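Side-chain contacts in dehydroascorbate reductase (Chlamydomonas reinhardtii, PDB 5XFT), which probably catalyses the glutathione-dependent reduction of dehydroascorbate to ascorbate, as a member of the DHAR family of the GST superfamily: residues P61-G66 and P70-S75; S93-E98 and D133-Q138; P105-I110 and A209-H214. All coordinates share one frame; numbering follows the deposited sequence.

Contact 1: P61-G66 and P70-S75; sequences PVIKEG and PYMPDS
A beta hairpin of the thioredoxin-like domain pairs Ile63 with Met72 as an antiparallel hydrogen-bonded pair. Ile63 N gives its hydrogen to Met72 O at 3.1 Å, and Met72 N returns a bond of equal length to Ile63 O. The two side chains lie side by side and point the same way. The Met72 chain is extended until it bends at its last torsion (chi3 82°), which brings CE against Ile63 CD1 at 3.4 Å. Both residues pack on Ile78 of helix 75-85. On the other face of the sheet, Val62 CG1 touches Tyr71 CB at 3.8 Å, and Val62 also rests on helix 50-56. Lys64 runs across the Tyr71 ring. Its CE sits over the ring centre, 3.7 Å from the centroid, as a CH-pi contact. Its NZ stands higher above the same face, so any cation-pi attraction is weak at most. That nitrogen bends back instead to Gly66 O at 2.8 Å and also bonds Ala69 O, so it ties the hairpin turn together. Tyr71 also stacks on Trp51. Two waters bridge the segments on either side of the direct pair. One donates to Pro61 O and accepts from Asp74 N. The other joins Glu65 N to Pro70 O. At the far end Pro61 CG meets Ser75 CB at 3.9 Å. Asp74 caps helix 75-85 through Asp76 N. Pro61 follows a cis peptide bond and touches Cys24, an arrangement characteristic of the cis-proline loop of thioredoxin-fold GST domains.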
# COMPACT_ATOMS: atom_id res chain seq x y z
N PRO A 61 9.33 4.22 -2.17
CA PRO A 61 9.48 4.30 -3.63
C PRO A 61 10.21 5.53 -4.12
O PRO A 61 10.17 6.59 -3.48
CB PRO A 61 8.03 4.37 -4.13
CG PRO A 61 7.27 4.90 -2.98
CD PRO A 61 7.92 4.34 -1.76
N VAL A 62 10.87 5.39 -5.26
CA VAL A 62 11.36 6.54 -6.01
C VAL A 62 10.93 6.32 -7.45
O VAL A 62 10.87 5.18 -7.91
CB VAL A 62 12.90 6.68 -5.90
CG1 VAL A 62 13.39 7.90 -6.66
CG2 VAL A 62 13.33 6.79 -4.43
N ILE A 63 10.56 7.39 -8.15
CA ILE A 63 10.29 7.27 -9.58
C ILE A 63 11.28 8.13 -10.35
O ILE A 63 11.95 9.01 -9.81
CB ILE A 63 8.85 7.64 -9.98
CG1 ILE A 63 8.62 9.14 -9.90
CG2 ILE A 63 7.81 6.84 -9.19
CD1 ILE A 63 7.64 9.62 -10.95
N LYS A 64 11.36 7.85 -11.65
CA LYS A 64 12.28 8.54 -12.55
C LYS A 64 11.64 8.46 -13.93
O LYS A 64 11.68 7.41 -14.57
CB LYS A 64 13.66 7.90 -12.51
CG LYS A 64 14.73 8.63 -13.32
CD LYS A 64 15.12 9.93 -12.65
CE LYS A 64 16.55 10.31 -12.99
NZ LYS A 64 16.74 10.55 -14.43
N GLU A 65 11.05 9.56 -14.37
CA GLU A 65 10.25 9.54 -15.59
C GLU A 65 11.09 9.56 -16.86
O GLU A 65 10.53 9.42 -17.95
CB GLU A 65 9.28 10.72 -15.60
CG GLU A 65 8.48 10.84 -14.31
CD GLU A 65 7.31 11.78 -14.44
OE1 GLU A 65 6.22 11.33 -14.86
OE2 GLU A 65 7.48 12.98 -14.13
N GLY A 66 12.40 9.71 -16.75
CA GLY A 66 13.25 9.74 -17.91
C GLY A 66 14.61 10.33 -17.61
O GLY A 66 14.89 10.76 -16.49
N PRO A 70 14.31 14.47 -12.71
CA PRO A 70 14.99 14.15 -11.46
C PRO A 70 14.36 12.94 -10.80
O PRO A 70 13.24 12.53 -11.13
CB PRO A 70 14.76 15.41 -10.61
CG PRO A 70 13.39 15.85 -11.03
CD PRO A 70 13.27 15.50 -12.51
N TYR A 71 15.09 12.37 -9.85
CA TYR A 71 14.49 11.37 -8.97
C TYR A 71 13.46 12.03 -8.07
O TYR A 71 13.70 13.13 -7.54
CB TYR A 71 15.57 10.69 -8.13
CG TYR A 71 16.53 9.82 -8.91
CD1 TYR A 71 16.12 8.60 -9.44
CD2 TYR A 71 17.85 10.21 -9.10
CE1 TYR A 71 17.01 7.79 -10.14
CE2 TYR A 71 18.74 9.41 -9.81
CZ TYR A 71 18.31 8.20 -10.33
OH TYR A 71 19.20 7.41 -11.03
N MET A 72 12.32 11.38 -7.88
CA MET A 72 11.24 11.92 -7.07
C MET A 72 10.80 10.91 -6.02
O MET A 72 10.16 9.90 -6.36
CB MET A 72 10.05 12.30 -7.94
CG MET A 72 8.86 12.80 -7.16
SD MET A 72 7.64 13.52 -8.25
CE MET A 72 6.79 12.08 -8.83
N PRO A 73 11.11 11.13 -4.73
CA PRO A 73 10.70 10.18 -3.70
C PRO A 73 9.37 10.54 -3.06
O PRO A 73 8.72 11.49 -3.51
CB PRO A 73 11.85 10.26 -2.69
CG PRO A 73 12.35 11.66 -2.82
CD PRO A 73 12.06 12.13 -4.23
N ASP A 74 8.99 9.80 -2.02
CA ASP A 74 7.76 10.00 -1.24
C ASP A 74 6.53 9.58 -2.05
O ASP A 74 6.18 10.23 -3.04
CB ASP A 74 7.64 11.46 -0.78
CG ASP A 74 6.60 11.65 0.31
OD1 ASP A 74 6.69 12.68 1.03
OD2 ASP A 74 5.71 10.79 0.46
N SER A 75 5.86 8.52 -1.61
CA SER A 75 4.68 8.04 -2.34
C SER A 75 3.59 9.09 -2.42
O SER A 75 2.80 9.09 -3.37
CB SER A 75 4.14 6.75 -1.70
OG SER A 75 3.50 7.01 -0.46
O HOH W 1 10.33 7.55 -0.97
O HOH W 2 10.97 11.69 -12.26

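Contact 2: S93-E98 and D133-Q138; sequences SSVPAE and DDYLRQ
Tyr135 reaches from helix 118-138 to the loop residues Val95 and Pro96, and its ring carries the contact. Both Val95 methyls lie on one face of the ring. CG1 stands over the centre of that face, 4.2 Å from the centroid, as a CH-pi contact. CG2 lies toward the phenol end, 3.5 Å from Tyr135 OH and 3.6 Å from Tyr135 CE1. Val95 CA is also 3.5 Å from Tyr135 OH. On the same side of the ring, beyond its CE2 rim, Pro96 CD meets Tyr135 CE2 at 3.6 Å; the approach is oblique. The contact between the segments is apolar, without direct hydrogen bonds. Tyr135 points its CB at the loop, and CG anti to the backbone N (chi1 -168°) carries the ring to the loop. The ring also stacks with His139, whose ND1 is bonded to Tyr135 O one turn further on. Ile99 touches it as well. Helix 118-138 belongs to the all-helical C-terminal domain of the GST fold, and the loop 93-98 leads into that domain after helix 75-85. Val95 packs on Phe146, which Leu136 touches too. Ser93 OG takes a weak bond from Val95 N and is hydrogen-bonded to Asn152 and Thr154, which anchors the loop near the start of helix 153-173. Away from the loop, Arg137 NH2 forms a salt bridge with Asp133 OD2 at 2.8 Å, meeting it on the syn side. Arg137 NH1 reaches Asp134 OD1 more weakly at 3.3 Å, and Arg137 NH2 also bonds Thr182 OG1.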
# COMPACT_ATOMS: atom_id res chain seq x y z
N SER A 93 -10.64 11.35 -4.62
CA SER A 93 -11.40 10.63 -3.61
C SER A 93 -12.26 11.58 -2.80
O SER A 93 -11.81 12.66 -2.41
CB SER A 93 -10.45 9.87 -2.68
OG SER A 93 -11.13 8.86 -1.96
N SER A 94 -13.49 11.16 -2.52
CA SER A 94 -14.35 11.87 -1.59
C SER A 94 -14.15 11.43 -0.15
O SER A 94 -14.69 12.08 0.75
CB SER A 94 -15.82 11.68 -1.98
OG SER A 94 -16.01 11.77 -3.38
N VAL A 95 -13.39 10.37 0.08
CA VAL A 95 -13.23 9.80 1.43
C VAL A 95 -12.56 10.82 2.34
O VAL A 95 -11.53 11.40 1.97
CB VAL A 95 -12.43 8.51 1.37
CG1 VAL A 95 -12.38 7.87 2.76
CG2 VAL A 95 -13.03 7.56 0.36
N PRO A 96 -13.09 11.06 3.55
CA PRO A 96 -12.42 11.96 4.49
C PRO A 96 -11.03 11.46 4.87
O PRO A 96 -10.76 10.25 4.91
CB PRO A 96 -13.35 11.96 5.71
CG PRO A 96 -14.68 11.56 5.18
CD PRO A 96 -14.42 10.64 4.03
N ALA A 97 -10.15 12.42 5.16
CA ALA A 97 -8.75 12.09 5.44
C ALA A 97 -8.59 11.24 6.69
O ALA A 97 -7.75 10.35 6.74
CB ALA A 97 -7.93 13.38 5.56
N GLU A 98 -9.41 11.50 7.72
CA GLU A 98 -9.19 10.88 9.02
C GLU A 98 -9.37 9.36 8.99
O GLU A 98 -8.93 8.68 9.92
CB GLU A 98 -10.15 11.48 10.06
CG GLU A 98 -11.60 11.06 9.85
CD GLU A 98 -12.53 11.61 10.91
OE1 GLU A 98 -13.25 10.80 11.54
OE2 GLU A 98 -12.55 12.84 11.11
N ASP A 133 -15.03 0.19 7.46
CA ASP A 133 -16.12 -0.75 7.20
C ASP A 133 -17.44 -0.01 7.02
O ASP A 133 -18.18 -0.24 6.05
CB ASP A 133 -16.18 -1.76 8.34
CG ASP A 133 -17.39 -2.65 8.27
OD1 ASP A 133 -17.45 -3.51 7.37
OD2 ASP A 133 -18.28 -2.49 9.13
N ASP A 134 -17.75 0.90 7.95
CA ASP A 134 -18.96 1.71 7.84
C ASP A 134 -18.97 2.51 6.55
O ASP A 134 -19.98 2.54 5.84
CB ASP A 134 -19.08 2.65 9.04
CG ASP A 134 -19.28 1.91 10.35
OD1 ASP A 134 -19.59 0.70 10.30
OD2 ASP A 134 -19.14 2.55 11.42
N TYR A 135 -17.84 3.16 6.23
CA TYR A 135 -17.79 3.95 5.01
C TYR A 135 -18.11 3.10 3.79
O TYR A 135 -18.97 3.45 2.98
CB TYR A 135 -16.42 4.62 4.86
CG TYR A 135 -16.41 5.67 3.77
CD1 TYR A 135 -16.20 5.32 2.44
CD2 TYR A 135 -16.62 7.01 4.06
CE1 TYR A 135 -16.21 6.27 1.43
CE2 TYR A 135 -16.62 7.97 3.07
CZ TYR A 135 -16.41 7.59 1.75
OH TYR A 135 -16.41 8.54 0.75
N LEU A 136 -17.43 1.96 3.65
CA LEU A 136 -17.68 1.10 2.50
C LEU A 136 -19.13 0.61 2.47
O LEU A 136 -19.68 0.38 1.39
CB LEU A 136 -16.72 -0.08 2.49
CG LEU A 136 -15.25 0.25 2.21
CD1 LEU A 136 -14.39 -1.01 2.24
CD2 LEU A 136 -15.11 0.96 0.87
N ARG A 137 -19.76 0.46 3.64
CA ARG A 137 -21.16 0.04 3.65
C ARG A 137 -22.09 1.14 3.17
O ARG A 137 -22.98 0.89 2.35
CB ARG A 137 -21.56 -0.42 5.06
CG ARG A 137 -22.95 -1.07 5.11
CD ARG A 137 -23.27 -1.67 6.47
NE ARG A 137 -22.34 -2.73 6.84
CZ ARG A 137 -21.39 -2.60 7.76
NH1 ARG A 137 -21.25 -1.46 8.42
NH2 ARG A 137 -20.58 -3.62 8.02
N GLN A 138 -21.90 2.37 3.66
CA GLN A 138 -22.78 3.46 3.25
C GLN A 138 -22.64 3.81 1.78
O GLN A 138 -23.53 4.47 1.23
CB GLN A 138 -22.53 4.70 4.09
CG GLN A 138 -23.13 4.63 5.47
CD GLN A 138 -23.44 5.99 6.03
OE1 GLN A 138 -22.57 6.85 6.11
NE2 GLN A 138 -24.70 6.20 6.41

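Contact 3: P105-I110 and A209-H214; sequences PNFRAI and AGWERH
The Phe107 and Trp211 rings form an offset edge-to-face pair, with the edge of Phe107 turned toward a face of the indole. The centroids of the Phe107 ring and the Trp211 six-membered ring are 5.3 Å apart, and the planes stand at 71°. Phe107 CZ lies 3.7 Å above the indole plane, displaced toward the rim. From there Phe107 CZ is 4.1 Å from both Trp211 CE2 and Trp211 NE1. The closest atoms are Phe107 CE2 and Trp211 CZ2, at 3.7 Å. At the edge of the indole, near its plane, comes the aliphatic part of Arg108. Arg108 CG is 4.0 Å from Trp211 CH2, and Arg108 CB is nearly as close. The rest of the arginine chain leads away, and its guanidinium takes no part. Trp211 aims its CB at helix 103-112, so the six-membered ring is the part that arrives first. Phe107 starts out across the contact rather than into it. Its chi1 of 147° lies well away from a staggered value and swings the ring tip to the tryptophan. Trp211 NE1 is buried but satisfied, since it is hydrogen-bonded to ND1 of His164. That bond fixes the turn of the indole, and the imidazole also stands steeply to it. Phe104, Leu111 and Phe172 add apolar neighbours around Trp211. Phe107 packs in turn on Ala168 and Leu169 of helix 153-173. Helix 153-173 therefore supports both partners. The contact joins the first helix of the C-terminal domain to the last helix of the chain, the kind of interhelical aromatic packing that builds the all-helical domain of GST-fold proteins.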
# COMPACT_ATOMS: atom_id res chain seq x y z
N PRO A 105 -0.25 2.66 11.74
CA PRO A 105 0.47 2.86 13.01
C PRO A 105 -0.04 1.99 14.15
O PRO A 105 0.77 1.49 14.94
CB PRO A 105 0.25 4.35 13.30
CG PRO A 105 0.06 4.96 11.96
CD PRO A 105 -0.71 3.94 11.17
N ASN A 106 -1.36 1.83 14.29
CA ASN A 106 -1.89 0.99 15.36
C ASN A 106 -1.51 -0.46 15.14
O ASN A 106 -1.10 -1.16 16.08
CB ASN A 106 -3.42 1.12 15.43
CG ASN A 106 -3.88 2.50 15.86
OD1 ASN A 106 -3.19 3.20 16.59
ND2 ASN A 106 -5.05 2.90 15.38
N PHE A 107 -1.65 -0.94 13.91
CA PHE A 107 -1.29 -2.31 13.57
C PHE A 107 0.19 -2.57 13.82
O PHE A 107 0.58 -3.65 14.30
CB PHE A 107 -1.69 -2.58 12.12
CG PHE A 107 -0.79 -3.51 11.40
CD1 PHE A 107 -0.71 -4.85 11.78
CD2 PHE A 107 -0.06 -3.07 10.32
CE1 PHE A 107 0.11 -5.71 11.11
CE2 PHE A 107 0.76 -3.92 9.63
CZ PHE A 107 0.85 -5.25 10.03
N ARG A 108 1.04 -1.60 13.52
CA ARG A 108 2.45 -1.73 13.81
C ARG A 108 2.71 -1.72 15.31
O ARG A 108 3.47 -2.55 15.81
CB ARG A 108 3.24 -0.63 13.11
CG ARG A 108 4.71 -0.62 13.49
CD ARG A 108 5.43 0.53 12.85
NE ARG A 108 4.88 1.80 13.28
CZ ARG A 108 5.21 2.98 12.75
NH1 ARG A 108 6.08 3.04 11.76
NH2 ARG A 108 4.65 4.08 13.22
N ALA A 109 2.08 -0.79 16.04
CA ALA A 109 2.28 -0.75 17.48
C ALA A 109 1.82 -2.05 18.13
O ALA A 109 2.32 -2.43 19.20
CB ALA A 109 1.53 0.44 18.09
N ILE A 110 0.87 -2.74 17.51
CA ILE A 110 0.47 -4.06 17.98
C ILE A 110 1.57 -5.07 17.71
O ILE A 110 1.93 -5.87 18.59
CB ILE A 110 -0.86 -4.48 17.32
CG1 ILE A 110 -2.01 -3.61 17.84
CG2 ILE A 110 -1.13 -5.97 17.53
CD1 ILE A 110 -3.27 -3.77 17.05
N ALA A 209 7.99 -12.26 5.95
CA ALA A 209 9.44 -12.08 5.98
C ALA A 209 9.81 -10.62 6.22
O ALA A 209 10.76 -10.33 6.95
CB ALA A 209 10.05 -12.58 4.67
N GLY A 210 9.07 -9.69 5.61
CA GLY A 210 9.32 -8.29 5.87
C GLY A 210 9.21 -7.95 7.34
O GLY A 210 10.05 -7.25 7.90
N TRP A 211 8.17 -8.48 8.01
CA TRP A 211 7.95 -8.12 9.40
C TRP A 211 8.81 -8.92 10.37
O TRP A 211 9.18 -8.41 11.44
CB TRP A 211 6.47 -8.27 9.73
CG TRP A 211 5.67 -7.13 9.21
CD1 TRP A 211 4.90 -7.10 8.09
CD2 TRP A 211 5.61 -5.82 9.78
NE1 TRP A 211 4.33 -5.85 7.93
CE2 TRP A 211 4.76 -5.04 8.96
CE3 TRP A 211 6.18 -5.23 10.92
CZ2 TRP A 211 4.46 -3.71 9.24
CZ3 TRP A 211 5.88 -3.91 11.19
CH2 TRP A 211 5.03 -3.16 10.36
N GLU A 212 9.15 -10.17 10.02
CA GLU A 212 10.10 -10.95 10.81
C GLU A 212 11.42 -10.21 10.99
O GLU A 212 12.09 -10.37 12.02
CB GLU A 212 10.35 -12.31 10.15
CG GLU A 212 9.45 -13.42 10.67
CD GLU A 212 9.46 -14.64 9.78
OE1 GLU A 212 8.88 -15.67 10.19
OE2 GLU A 212 10.03 -14.58 8.66
N ARG A 213 11.81 -9.40 10.00
CA ARG A 213 12.97 -8.52 10.11
C ARG A 213 12.90 -7.61 11.33
O ARG A 213 13.91 -6.99 11.67
CB ARG A 213 13.10 -7.69 8.82
CG ARG A 213 14.47 -7.09 8.52
CD ARG A 213 14.43 -6.29 7.20
NE ARG A 213 15.61 -5.45 7.04
CZ ARG A 213 15.56 -4.15 6.73
NH1 ARG A 213 14.39 -3.56 6.53
NH2 ARG A 213 16.67 -3.44 6.61
N HIS A 214 11.74 -7.52 12.01
CA HIS A 214 11.61 -6.70 13.22
C HIS A 214 10.91 -7.40 14.37
O HIS A 214 10.78 -6.80 15.45
CB HIS A 214 10.88 -5.39 12.90
CG HIS A 214 11.48 -4.65 11.75
ND1 HIS A 214 12.75 -4.12 11.79
CD2 HIS A 214 11.00 -4.37 10.51
CE1 HIS A 214 13.02 -3.54 10.63
NE2 HIS A 214 11.97 -3.68 9.84

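How the contacts relate
The three contacts are spread over the two domains of the GST fold. Contact 1 lies in the thioredoxin-like domain; contacts 2 and 3 lie in the helical part. Contact 1 closes before the others open, and its nearest atoms are about 13 Å from each of them. Contacts 2 and 3 alternate along the chain and come within about 9 Å at their nearest atoms, with centres 25 Å apart. Their helices 103-112 and 118-138 follow each other in sequence. Contact 1 lies next to the Cys21-Cys24 motif, probably the active site as in related reductases. The other two are structural packing.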